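PDB 6WWD: dITP/XTP pyrophosphatase from Mycobacteroides abscessus, which hydrolyses XTP and dITP, and probably ITP, to their monophosphates and diphosphate, probably clearing non-canonical purines from the nucleotide pool before they enter DNA or RNA. Local coordinates for the interface of chains A and B. Residues are numbered along the deposited sequence; one frame, centred on the assembly and turned at random. Chains: chain A/B, dITP/XTP pyrophosphatase.

The interface of chains A and B. Residues chain A 127, 133-135, 194; chain B 121, 139-142, 164, 184, 188.
The start of strand 134-145 of chain A, with the loop residue A:Glu133 before it and 3-10 helix 193-195, meets the same strand of chain B, the loop at B:Arg164 and helix 184-198. The patch belongs to the A–B interface of a HAM1-family NTPase, probably that of its homodimer. The two strands pair antiparallel at A:Val135 and B:Trp141; the backbone N of B:Lys142 donates to the carbonyl O of A:Glu134 at 2.9 Å, nearly straight (166° at H) and in the carbonyl plane. A water extends this pairing, bound to A:Glu134 N, to the carbonyl O of B:Lys142, 2.8 Å from the water O, and to the carbonyl O of B:Arg164. A:Glu133, CG anti to its backbone N (chi1 177°), stretches out to a salt bridge with B:Arg184, a predicted substrate-binding residue that is poorly ordered here. The guanidinium grips one carboxylate oxygen side-on: NE meets the syn lone pair of OE1, and NH2 reaches OE1 at 2.9 Å from above the carboxylate plane, the two planes turned 69° apart. CD1 of B:Leu188, also poorly ordered, lies over one guanidinium face, toward its rim. Another salt bridge joins NH1 of B:Arg164 to OE1 of A:Glu134 at 3.0 Å, again from above the carboxylate and less straight; CB of B:Lys142 sits centrally over one face of this guanidinium. B:Trp141, CG anti to its backbone N, turns its indole edge to chain A: the carbonyl O of A:Glu134 lies in the ring plane, and CD1 is 4.0 Å from A:Val135 CG2. The bent, poorly ordered A:Met194 crosses B:Trp141 obliquely, its SD 3.6 Å from B:Trp141 CB and its methyl against the backbone of B:Gly139 and B:Arg140.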
loop_
_atom_site.group_PDB
_atom_site.type_symbol
_atom_site.label_atom_id
_atom_site.label_comp_id
_atom_site.label_asym_id
_atom_site.label_seq_id
_atom_site.Cartn_x
_atom_site.Cartn_y
_atom_site.Cartn_z
ATOM N N LEU A 127 -13.449 17.724 0.545
ATOM C CA LEU A 127 -14.466 18.539 1.187
ATOM C C LEU A 127 -14.660 18.057 2.624
ATOM O O LEU A 127 -14.772 16.847 2.861
ATOM C CB LEU A 127 -15.770 18.412 0.424
ATOM C CG LEU A 127 -16.956 18.924 1.202
ATOM C CD1 LEU A 127 -16.885 20.427 1.161
ATOM C CD2 LEU A 127 -18.255 18.345 0.638
ATOM N N GLU A 133 -18.445 15.830 8.137
ATOM C CA GLU A 133 -18.532 14.920 7.006
ATOM C C GLU A 133 -17.329 15.102 6.091
ATOM O O GLU A 133 -16.865 16.223 5.874
ATOM C CB GLU A 133 -19.846 15.158 6.278
ATOM C CG GLU A 133 -20.044 14.339 5.056
ATOM C CD GLU A 133 -21.476 14.417 4.599
ATOM O OE1 GLU A 133 -22.222 13.457 4.892
ATOM O OE2 GLU A 133 -21.863 15.443 3.997
ATOM N N GLU A 134 -16.799 13.990 5.568
ATOM C CA GLU A 134 -15.578 14.026 4.758
ATOM C C GLU A 134 -15.780 13.270 3.453
ATOM O O GLU A 134 -16.134 12.086 3.461
ATOM C CB GLU A 134 -14.378 13.411 5.487
ATOM C CG GLU A 134 -14.076 14.009 6.845
ATOM C CD GLU A 134 -12.812 13.438 7.469
ATOM O OE1 GLU A 134 -12.269 12.450 6.928
ATOM O OE2 GLU A 134 -12.344 13.996 8.485
ATOM N N VAL A 135 -15.514 13.948 2.339
ATOM C CA VAL A 135 -15.507 13.347 1.014
ATOM C C VAL A 135 -14.225 13.782 0.326
ATOM O O VAL A 135 -13.849 14.958 0.379
ATOM C CB VAL A 135 -16.726 13.774 0.169
ATOM C CG1 VAL A 135 -16.659 13.132 -1.222
ATOM C CG2 VAL A 135 -18.029 13.394 0.862
ATOM N N MET A 194 -21.189 7.024 -6.242
ATOM C CA MET A 194 -21.337 7.314 -4.815
ATOM C C MET A 194 -21.658 8.781 -4.568
ATOM O O MET A 194 -22.276 9.111 -3.547
ATOM C CB MET A 194 -20.077 6.897 -4.048
ATOM C CG MET A 194 -20.068 7.210 -2.558
ATOM S SD MET A 194 -19.489 8.886 -2.197
ATOM C CE MET A 194 -17.759 8.761 -2.582
ATOM N N PHE B 121 -16.938 4.290 1.821
ATOM C CA PHE B 121 -17.551 3.876 0.568
ATOM C C PHE B 121 -16.770 4.527 -0.570
ATOM O O PHE B 121 -16.482 5.725 -0.528
ATOM C CB PHE B 121 -19.019 4.283 0.510
ATOM C CG PHE B 121 -19.972 3.288 1.138
ATOM C CD1 PHE B 121 -19.886 1.934 0.861
ATOM C CD2 PHE B 121 -20.998 3.731 1.971
ATOM C CE1 PHE B 121 -20.800 1.034 1.434
ATOM C CE2 PHE B 121 -21.908 2.842 2.558
ATOM C CZ PHE B 121 -21.812 1.498 2.287
ATOM N N GLY B 139 -14.148 8.566 -5.899
ATOM C CA GLY B 139 -14.636 9.313 -4.753
ATOM C C GLY B 139 -14.683 8.407 -3.540
ATOM O O GLY B 139 -15.019 7.225 -3.657
ATOM N N ARG B 140 -14.354 8.968 -2.375
ATOM C CA ARG B 140 -14.373 8.251 -1.098
ATOM C C ARG B 140 -15.204 9.028 -0.094
ATOM O O ARG B 140 -14.929 10.206 0.154
ATOM C CB ARG B 140 -12.965 8.069 -0.516
ATOM C CG ARG B 140 -12.106 7.206 -1.365
ATOM C CD ARG B 140 -10.804 6.761 -0.680
ATOM N NE ARG B 140 -10.137 5.888 -1.630
ATOM C CZ ARG B 140 -9.865 4.609 -1.431
ATOM N NH1 ARG B 140 -10.139 4.024 -0.260
ATOM N NH2 ARG B 140 -9.276 3.929 -2.408
ATOM N N TRP B 141 -16.198 8.369 0.484
ATOM C CA TRP B 141 -17.034 8.932 1.548
ATOM C C TRP B 141 -16.540 8.355 2.867
ATOM O O TRP B 141 -16.753 7.175 3.142
ATOM C CB TRP B 141 -18.496 8.573 1.297
ATOM C CG TRP B 141 -19.549 9.214 2.195
ATOM C CD1 TRP B 141 -19.427 10.336 2.943
ATOM C CD2 TRP B 141 -20.896 8.746 2.388
ATOM N NE1 TRP B 141 -20.609 10.593 3.613
ATOM C CE2 TRP B 141 -21.526 9.632 3.278
ATOM C CE3 TRP B 141 -21.618 7.643 1.911
ATOM C CZ2 TRP B 141 -22.855 9.465 3.690
ATOM C CZ3 TRP B 141 -22.948 7.479 2.321
ATOM C CH2 TRP B 141 -23.543 8.383 3.198
ATOM N N LYS B 142 -15.883 9.177 3.683
ATOM C CA LYS B 142 -15.195 8.650 4.857
ATOM C C LYS B 142 -16.181 8.364 5.985
ATOM O O LYS B 142 -17.143 9.113 6.206
ATOM C CB LYS B 142 -14.113 9.622 5.336
ATOM C CG LYS B 142 -13.058 9.949 4.264
ATOM C CD LYS B 142 -12.345 8.663 3.836
ATOM C CE LYS B 142 -10.853 8.863 3.599
ATOM N NZ LYS B 142 -10.065 8.318 4.735
ATOM N N ARG B 164 -18.590 9.693 8.680
ATOM C CA ARG B 164 -17.925 10.638 9.562
ATOM C C ARG B 164 -18.768 11.906 9.683
ATOM O O ARG B 164 -19.414 12.335 8.725
ATOM C CB ARG B 164 -16.521 10.947 9.036
ATOM C CG ARG B 164 -15.467 10.985 10.129
ATOM C CD ARG B 164 -14.071 10.777 9.593
ATOM N NE ARG B 164 -13.780 9.365 9.355
ATOM C CZ ARG B 164 -12.693 8.930 8.712
ATOM N NH1 ARG B 164 -11.813 9.819 8.247
ATOM N NH2 ARG B 164 -12.502 7.619 8.502
ATOM N N ARG B 184 -28.326 19.795 4.924
ATOM C CA ARG B 184 -27.178 18.997 4.503
ATOM C C ARG B 184 -27.122 18.856 2.984
ATOM O O ARG B 184 -26.028 18.798 2.400
ATOM C CB ARG B 184 -27.211 17.611 5.153
ATOM C CG ARG B 184 -26.144 16.678 4.582
ATOM C CD ARG B 184 -26.046 15.345 5.290
ATOM N NE ARG B 184 -25.079 14.487 4.609
ATOM C CZ ARG B 184 -25.405 13.565 3.707
ATOM N NH1 ARG B 184 -26.677 13.371 3.389
ATOM N NH2 ARG B 184 -24.463 12.835 3.128
ATOM N N LEU B 188 -24.018 20.001 0.461
ATOM C CA LEU B 188 -23.468 19.036 -0.485
ATOM C C LEU B 188 -23.702 19.478 -1.926
ATOM O O LEU B 188 -22.819 19.325 -2.778
ATOM C CB LEU B 188 -24.092 17.664 -0.241
ATOM C CG LEU B 188 -23.574 16.972 1.011
ATOM C CD1 LEU B 188 -24.247 15.613 1.166
ATOM C CD2 LEU B 188 -22.045 16.870 0.985
HETATM O O HOH W 1 -18.183 11.675 6.099
#